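Local coordinates for extracellular solute-binding protein, family 3 (Methylophaga aminisulfidivorans MP, PDB 5SV6) that is of unknown function but has a periplasmic binding protein-like architecture and probably serves the methanol dehydrogenase system, at residues Ser126-Ile131 with Gln249-Ser254; Ala219-Lys224 with Lys284-Pro289. One frame throughout, in Å; residues are numbered along the deposited sequence.

Interaction 1 of 2, residues Ser126-Ile131 with Gln249-Ser254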
loop_
_atom_site.group_PDB
_atom_site.type_symbol
_atom_site.label_atom_id
_atom_site.label_comp_id
_atom_site.label_asym_id
_atom_site.label_seq_id
_atom_site.Cartn_x
_atom_site.Cartn_y
_atom_site.Cartn_z
ATOM N N SER A 126 -6.937 5.551 2.297
ATOM C CA SER A 126 -7.412 4.174 2.354
ATOM C C SER A 126 -6.964 3.552 3.665
ATOM O O SER A 126 -6.467 4.247 4.540
ATOM C CB SER A 126 -6.917 3.372 1.145
ATOM O OG SER A 126 -7.653 2.170 1.018
ATOM N N GLY A 127 -7.175 2.254 3.820
ATOM C CA GLY A 127 -6.798 1.604 5.059
ATOM C C GLY A 127 -6.379 0.164 4.883
ATOM O O GLY A 127 -6.582 -0.429 3.822
ATOM N N TYR A 128 -5.765 -0.380 5.929
ATOM C CA TYR A 128 -5.506 -1.807 6.032
ATOM C C TYR A 128 -6.861 -2.481 6.162
ATOM O O TYR A 128 -7.793 -1.888 6.690
ATOM C CB TYR A 128 -4.612 -2.098 7.253
ATOM C CG TYR A 128 -3.179 -1.738 6.969
ATOM C CD1 TYR A 128 -2.746 -0.423 7.047
ATOM C CD2 TYR A 128 -2.268 -2.708 6.565
ATOM C CE1 TYR A 128 -1.445 -0.082 6.738
ATOM C CE2 TYR A 128 -0.968 -2.379 6.262
ATOM C CZ TYR A 128 -0.562 -1.065 6.346
ATOM O OH TYR A 128 0.739 -0.731 6.039
ATOM N N ALA A 129 -6.973 -3.707 5.658
ATOM C CA ALA A 129 -8.260 -4.401 5.622
ATOM C C ALA A 129 -8.129 -5.890 5.920
ATOM O O ALA A 129 -7.150 -6.520 5.524
ATOM C CB ALA A 129 -8.937 -4.209 4.255
ATOM N N PHE A 130 -9.129 -6.436 6.609
ATOM C CA PHE A 130 -9.265 -7.877 6.801
ATOM C C PHE A 130 -9.797 -8.513 5.534
ATOM O O PHE A 130 -10.766 -8.031 4.949
ATOM C CB PHE A 130 -10.224 -8.172 7.951
ATOM C CG PHE A 130 -9.770 -7.614 9.257
ATOM C CD1 PHE A 130 -8.841 -8.302 10.031
ATOM C CD2 PHE A 130 -10.249 -6.393 9.706
ATOM C CE1 PHE A 130 -8.398 -7.780 11.227
ATOM C CE2 PHE A 130 -9.821 -5.868 10.907
ATOM C CZ PHE A 130 -8.900 -6.564 11.672
ATOM N N ILE A 131 -9.151 -9.589 5.108
ATOM C CA ILE A 131 -9.524 -10.270 3.884
ATOM C C ILE A 131 -9.713 -11.754 4.188
ATOM O O ILE A 131 -8.774 -12.424 4.610
ATOM C CB ILE A 131 -8.446 -10.063 2.805
ATOM C CG1 ILE A 131 -8.404 -8.583 2.393
ATOM C CG2 ILE A 131 -8.712 -10.967 1.598
ATOM C CD1 ILE A 131 -7.143 -8.161 1.630
ATOM N N GLN A 249 -4.848 2.724 11.349
ATOM C CA GLN A 249 -4.992 1.719 10.287
ATOM C C GLN A 249 -5.362 2.355 8.952
ATOM O O GLN A 249 -5.403 1.669 7.929
ATOM C CB GLN A 249 -6.088 0.720 10.649
ATOM C CG GLN A 249 -6.055 0.250 12.082
ATOM C CD GLN A 249 -5.074 -0.868 12.303
ATOM O OE1 GLN A 249 -5.125 -1.889 11.623
ATOM N NE2 GLN A 249 -4.171 -0.688 13.269
ATOM N N GLN A 250 -5.663 3.653 8.976
ATOM C CA GLN A 250 -6.068 4.391 7.778
ATOM C C GLN A 250 -5.103 5.546 7.535
ATOM O O GLN A 250 -4.751 6.261 8.466
ATOM C CB GLN A 250 -7.496 4.933 7.931
ATOM C CG GLN A 250 -8.569 3.863 8.007
ATOM C CD GLN A 250 -9.970 4.441 8.180
ATOM O OE1 GLN A 250 -10.201 5.630 7.950
ATOM N NE2 GLN A 250 -10.915 3.590 8.554
ATOM N N PHE A 251 -4.680 5.730 6.286
ATOM C CA PHE A 251 -3.630 6.706 5.976
ATOM C C PHE A 251 -3.940 7.531 4.727
ATOM O O PHE A 251 -4.307 6.978 3.684
ATOM C CB PHE A 251 -2.284 5.992 5.780
ATOM C CG PHE A 251 -1.787 5.291 7.021
ATOM C CD1 PHE A 251 -0.872 5.915 7.864
ATOM C CD2 PHE A 251 -2.254 4.028 7.356
ATOM C CE1 PHE A 251 -0.434 5.289 9.022
ATOM C CE2 PHE A 251 -1.817 3.388 8.515
ATOM C CZ PHE A 251 -0.903 4.020 9.349
ATOM N N GLU A 252 -3.765 8.846 4.835
ATOM C CA GLU A 252 -3.868 9.727 3.677
ATOM C C GLU A 252 -2.612 9.565 2.826
ATOM O O GLU A 252 -1.500 9.482 3.354
ATOM C CB GLU A 252 -4.034 11.189 4.106
ATOM C CG GLU A 252 -5.387 11.492 4.747
ATOM C CD GLU A 252 -5.495 12.932 5.220
ATOM O OE1 GLU A 252 -4.450 13.599 5.377
ATOM O OE2 GLU A 252 -6.629 13.407 5.411
ATOM N N GLN A 253 -2.788 9.521 1.511
ATOM C CA GLN A 253 -1.653 9.359 0.603
ATOM C C GLN A 253 -1.393 10.616 -0.230
ATOM O O GLN A 253 -2.328 11.238 -0.731
ATOM C CB GLN A 253 -1.881 8.155 -0.312
ATOM C CG GLN A 253 -2.071 6.850 0.457
ATOM C CD GLN A 253 -0.823 6.452 1.214
ATOM O OE1 GLN A 253 0.201 6.139 0.609
ATOM N NE2 GLN A 253 -0.890 6.492 2.546
ATOM N N SER A 254 -0.120 10.963 -0.400
ATOM C CA SER A 254 0.272 12.176 -1.122
ATOM C C SER A 254 1.390 11.919 -2.121
ATOM O O SER A 254 2.110 10.928 -2.018
ATOM C CB SER A 254 0.773 13.240 -0.144
ATOM O OG SER A 254 -0.223 13.632 0.784
#

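Interaction 2 of 2, residues Ala219-Lys224 with Lys284-Pro289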
loop_
_atom_site.group_PDB
_atom_site.type_symbol
_atom_site.label_atom_id
_atom_site.label_comp_id
_atom_site.label_asym_id
_atom_site.label_seq_id
_atom_site.Cartn_x
_atom_site.Cartn_y
_atom_site.Cartn_z
ATOM N N ALA A 219 -3.942 -4.873 -2.197
ATOM C CA ALA A 219 -4.666 -6.130 -2.303
ATOM C C ALA A 219 -5.839 -6.071 -3.268
ATOM O O ALA A 219 -6.258 -7.102 -3.779
ATOM C CB ALA A 219 -5.148 -6.588 -0.935
ATOM N N ALA A 220 -6.344 -4.864 -3.516
ATOM C CA ALA A 220 -7.670 -4.677 -4.121
ATOM C C ALA A 220 -7.923 -5.420 -5.429
ATOM O O ALA A 220 -8.945 -6.087 -5.564
ATOM C CB ALA A 220 -7.990 -3.184 -4.282
ATOM N N ARG A 221 -7.003 -5.311 -6.385
ATOM C CA ARG A 221 -7.226 -5.951 -7.674
ATOM C C ARG A 221 -7.252 -7.473 -7.543
ATOM O O ARG A 221 -7.995 -8.154 -8.259
ATOM C CB ARG A 221 -6.196 -5.495 -8.723
ATOM C CG ARG A 221 -4.768 -5.990 -8.525
ATOM C CD ARG A 221 -4.004 -5.927 -9.854
ATOM N NE ARG A 221 -3.952 -4.570 -10.401
ATOM C CZ ARG A 221 -3.495 -4.270 -11.615
ATOM N NH1 ARG A 221 -3.075 -5.234 -12.422
ATOM N NH2 ARG A 221 -3.463 -3.008 -12.026
ATOM N N TYR A 222 -6.471 -8.000 -6.600
ATOM C CA TYR A 222 -6.357 -9.443 -6.411
ATOM C C TYR A 222 -7.551 -10.026 -5.658
ATOM O O TYR A 222 -7.926 -11.186 -5.862
ATOM C CB TYR A 222 -5.033 -9.790 -5.718
ATOM C CG TYR A 222 -3.850 -9.125 -6.397
ATOM C CD1 TYR A 222 -3.408 -9.561 -7.638
ATOM C CD2 TYR A 222 -3.198 -8.046 -5.807
ATOM C CE1 TYR A 222 -2.331 -8.938 -8.285
ATOM C CE2 TYR A 222 -2.109 -7.418 -6.442
ATOM C CZ TYR A 222 -1.689 -7.881 -7.683
ATOM O OH TYR A 222 -0.630 -7.287 -8.331
ATOM N N VAL A 223 -8.153 -9.222 -4.797
ATOM C CA VAL A 223 -9.409 -9.607 -4.163
ATOM C C VAL A 223 -10.521 -9.689 -5.220
ATOM O O VAL A 223 -11.304 -10.635 -5.241
ATOM C CB VAL A 223 -9.816 -8.636 -3.038
ATOM C CG1 VAL A 223 -11.206 -8.995 -2.520
ATOM C CG2 VAL A 223 -8.798 -8.671 -1.896
ATOM N N LYS A 224 -10.573 -8.715 -6.118
ATOM C CA LYS A 224 -11.551 -8.769 -7.206
ATOM C C LYS A 224 -11.388 -9.993 -8.113
ATOM O O LYS A 224 -12.357 -10.693 -8.408
ATOM C CB LYS A 224 -11.496 -7.495 -8.044
ATOM C CG LYS A 224 -12.467 -7.514 -9.222
ATOM C CD LYS A 224 -12.420 -6.197 -9.964
ATOM C CE LYS A 224 -12.581 -5.036 -8.999
ATOM N NZ LYS A 224 -12.162 -3.750 -9.621
ATOM N N LYS A 284 -10.704 3.969 -8.162
ATOM C CA LYS A 284 -11.958 3.240 -8.003
ATOM C C LYS A 284 -11.995 2.031 -8.942
ATOM O O LYS A 284 -12.417 0.942 -8.556
ATOM C CB LYS A 284 -13.109 4.200 -8.315
ATOM C CG LYS A 284 -14.506 3.719 -7.987
ATOM C CD LYS A 284 -15.430 4.937 -7.928
ATOM C CE LYS A 284 -16.866 4.557 -7.597
ATOM N NZ LYS A 284 -17.404 3.585 -8.584
ATOM N N ASP A 285 -11.534 2.223 -10.172
ATOM C CA ASP A 285 -11.443 1.123 -11.128
ATOM C C ASP A 285 -10.530 0.013 -10.624
ATOM O O ASP A 285 -10.790 -1.174 -10.839
ATOM C CB ASP A 285 -10.933 1.633 -12.466
ATOM C CG ASP A 285 -10.678 0.525 -13.447
ATOM O OD1 ASP A 285 -11.659 0.049 -14.052
ATOM O OD2 ASP A 285 -9.497 0.137 -13.612
ATOM N N GLU A 286 -9.457 0.410 -9.951
ATOM C CA GLU A 286 -8.530 -0.546 -9.358
ATOM C C GLU A 286 -9.190 -1.379 -8.250
ATOM O O GLU A 286 -8.747 -2.490 -7.959
ATOM C CB GLU A 286 -7.300 0.195 -8.814
ATOM C CG GLU A 286 -6.242 -0.711 -8.168
ATOM C CD GLU A 286 -5.399 -1.511 -9.169
ATOM O OE1 GLU A 286 -5.522 -1.301 -10.397
ATOM O OE2 GLU A 286 -4.595 -2.352 -8.710
ATOM N N GLY A 287 -10.243 -0.844 -7.632
ATOM C CA GLY A 287 -10.968 -1.552 -6.589
ATOM C C GLY A 287 -10.606 -1.079 -5.191
ATOM O O GLY A 287 -10.918 -1.732 -4.188
ATOM N N ILE A 288 -9.942 0.066 -5.125
ATOM C CA ILE A 288 -9.430 0.603 -3.870
ATOM C C ILE A 288 -10.542 1.280 -3.085
ATOM O O ILE A 288 -11.249 2.125 -3.634
ATOM C CB ILE A 288 -8.326 1.655 -4.146
ATOM C CG1 ILE A 288 -7.127 1.004 -4.848
ATOM C CG2 ILE A 288 -7.902 2.366 -2.852
ATOM C CD1 ILE A 288 -6.035 1.982 -5.209
ATOM N N PRO A 289 -10.715 0.893 -1.804
ATOM C CA PRO A 289 -11.671 1.561 -0.916
ATOM C C PRO A 289 -11.177 2.959 -0.583
ATOM O O PRO A 289 -10.042 3.145 -0.139
ATOM C CB PRO A 289 -11.678 0.681 0.344
ATOM C CG PRO A 289 -11.073 -0.608 -0.063
ATOM C CD PRO A 289 -10.106 -0.288 -1.170
HETATM O O HOH W 1 -11.150 -5.156 -4.250
HETATM O O HOH W 2 -4.933 -3.369 -6.220
HETATM O O HOH W 3 -9.095 -4.197 -10.431
#

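Interaction 1 of 2, residues Ser126-Ile131 with Gln249-Ser254
Ser126 and Gly127 pair with Phe251 and Gln250 where strand 118-133 meets strand 247-257 in an antiparallel arrangement. The segment axes approach to 4.7 Å, with 144° between their directions. Ser126 and Phe251 form a hydrogen-bonded pair. Phe251 N gives a short bond to Ser126 O (2.9 Å), while Ser126 N makes a longer one to Phe251 O. Tyr128 N adds a third bond, to Gln249 O (2.9 Å). Gly127 and Gln250 form the non-hydrogen-bonded pair between these bonds, with their CA atoms 4.0 Å apart. A beta carbon on Gly127 would run into Gln250 CG. The amide of Gln250 turns elsewhere, and its NE2 bonds to Ser235 O.

The main side-chain contact is between two rings. Tyr128 CE1 lies 3.9 Å from Phe251 CE2, which sits at the tyrosine's edge. The Tyr128 ring stands beside its own backbone N, with CG anti to the carbonyl carbon (chi1 -77°). This brings CD1 to 3.5 Å from Gln249 O, in the ring plane. One carbonyl oxygen thus meets both the N-H and the ring edge of Tyr128. An alanine in place of Tyr128 would take the ring away and would probably leave a gap beside Phe251 CE2 and Gln249 O. Trp215 of strand 211-215 adds a third ring: it meets the Tyr128 ring, and the Phe251 side chain touches it too.

Two long antiparallel strands passing between the lobes are characteristic of the hinge in periplasmic binding proteins of this family, and this pairing is consistent with that role.

Interaction 2 of 2, residues Ala219-Lys224 with Lys284-Pro289
Ala220 and Arg221 of helix 216-224 face Gly287 and Glu286 at the end of helix 276-286, with the CA atoms of Ala220 and Gly287 5.2 Å apart. Gly287 has a positive phi and closes its helix in a Schellman motif. Ala220 CB packs on this turn, 3.3 Å from Gly287 O.

Arg221 grips Glu286 side-on. Its NE gives a nearly straight bond to OE2 of Glu286 (2.9 Å), and its NH2 a more bent one to OE1 of Glu286 (3.1 Å). Both oxygens are met on the syn side, although the guanidinium and carboxylate planes are 42° apart. The Glu286 chain bends at chi2 (75°), carrying the carboxylate across to the arginine.

Water 2 gives Glu286 OE2 another partner. It donates to that oxygen and accepts from Arg221 N (2.8 Å), a backbone N-H with no bond to the preceding turn at the helix kink. Lys224 reaches over the other helix end, its NZ 3.9 Å from Gly287 CA. Water 3 joins Lys224 NZ to Glu286 O (3.0 Å from the water).

The chemistry implies a charged join between two helices. The salt bridge holds the buried Glu286 carboxylate with two bonds, and this pairing probably favours its ionised form. The lysine charge probably also suits the negative end of helix 276-286, reached through water.

The two contacts share one structural neighbourhood, with centres about 13 Å apart. Their segments alternate along the chain. Interaction 1 pairs the two long strands, and interaction 2 joins helix 216-224 to the end of helix 276-286 and the tail after it. The tail connects them: Ser126 OG probably bonds to Pro289 O (2.8 Å), and Ile288 CG2 packs 3.9 Å from Ser126 OG. A second link runs through Ile131, whose CD1 lies 3.6 Å from Ala219 CB and also touches Val223. Strand 118-133 therefore takes strand 247-257 as a partner and also packs against both segments of interaction 2. The helix and tail contact thus lies against one of the two strands that probably form the hinge.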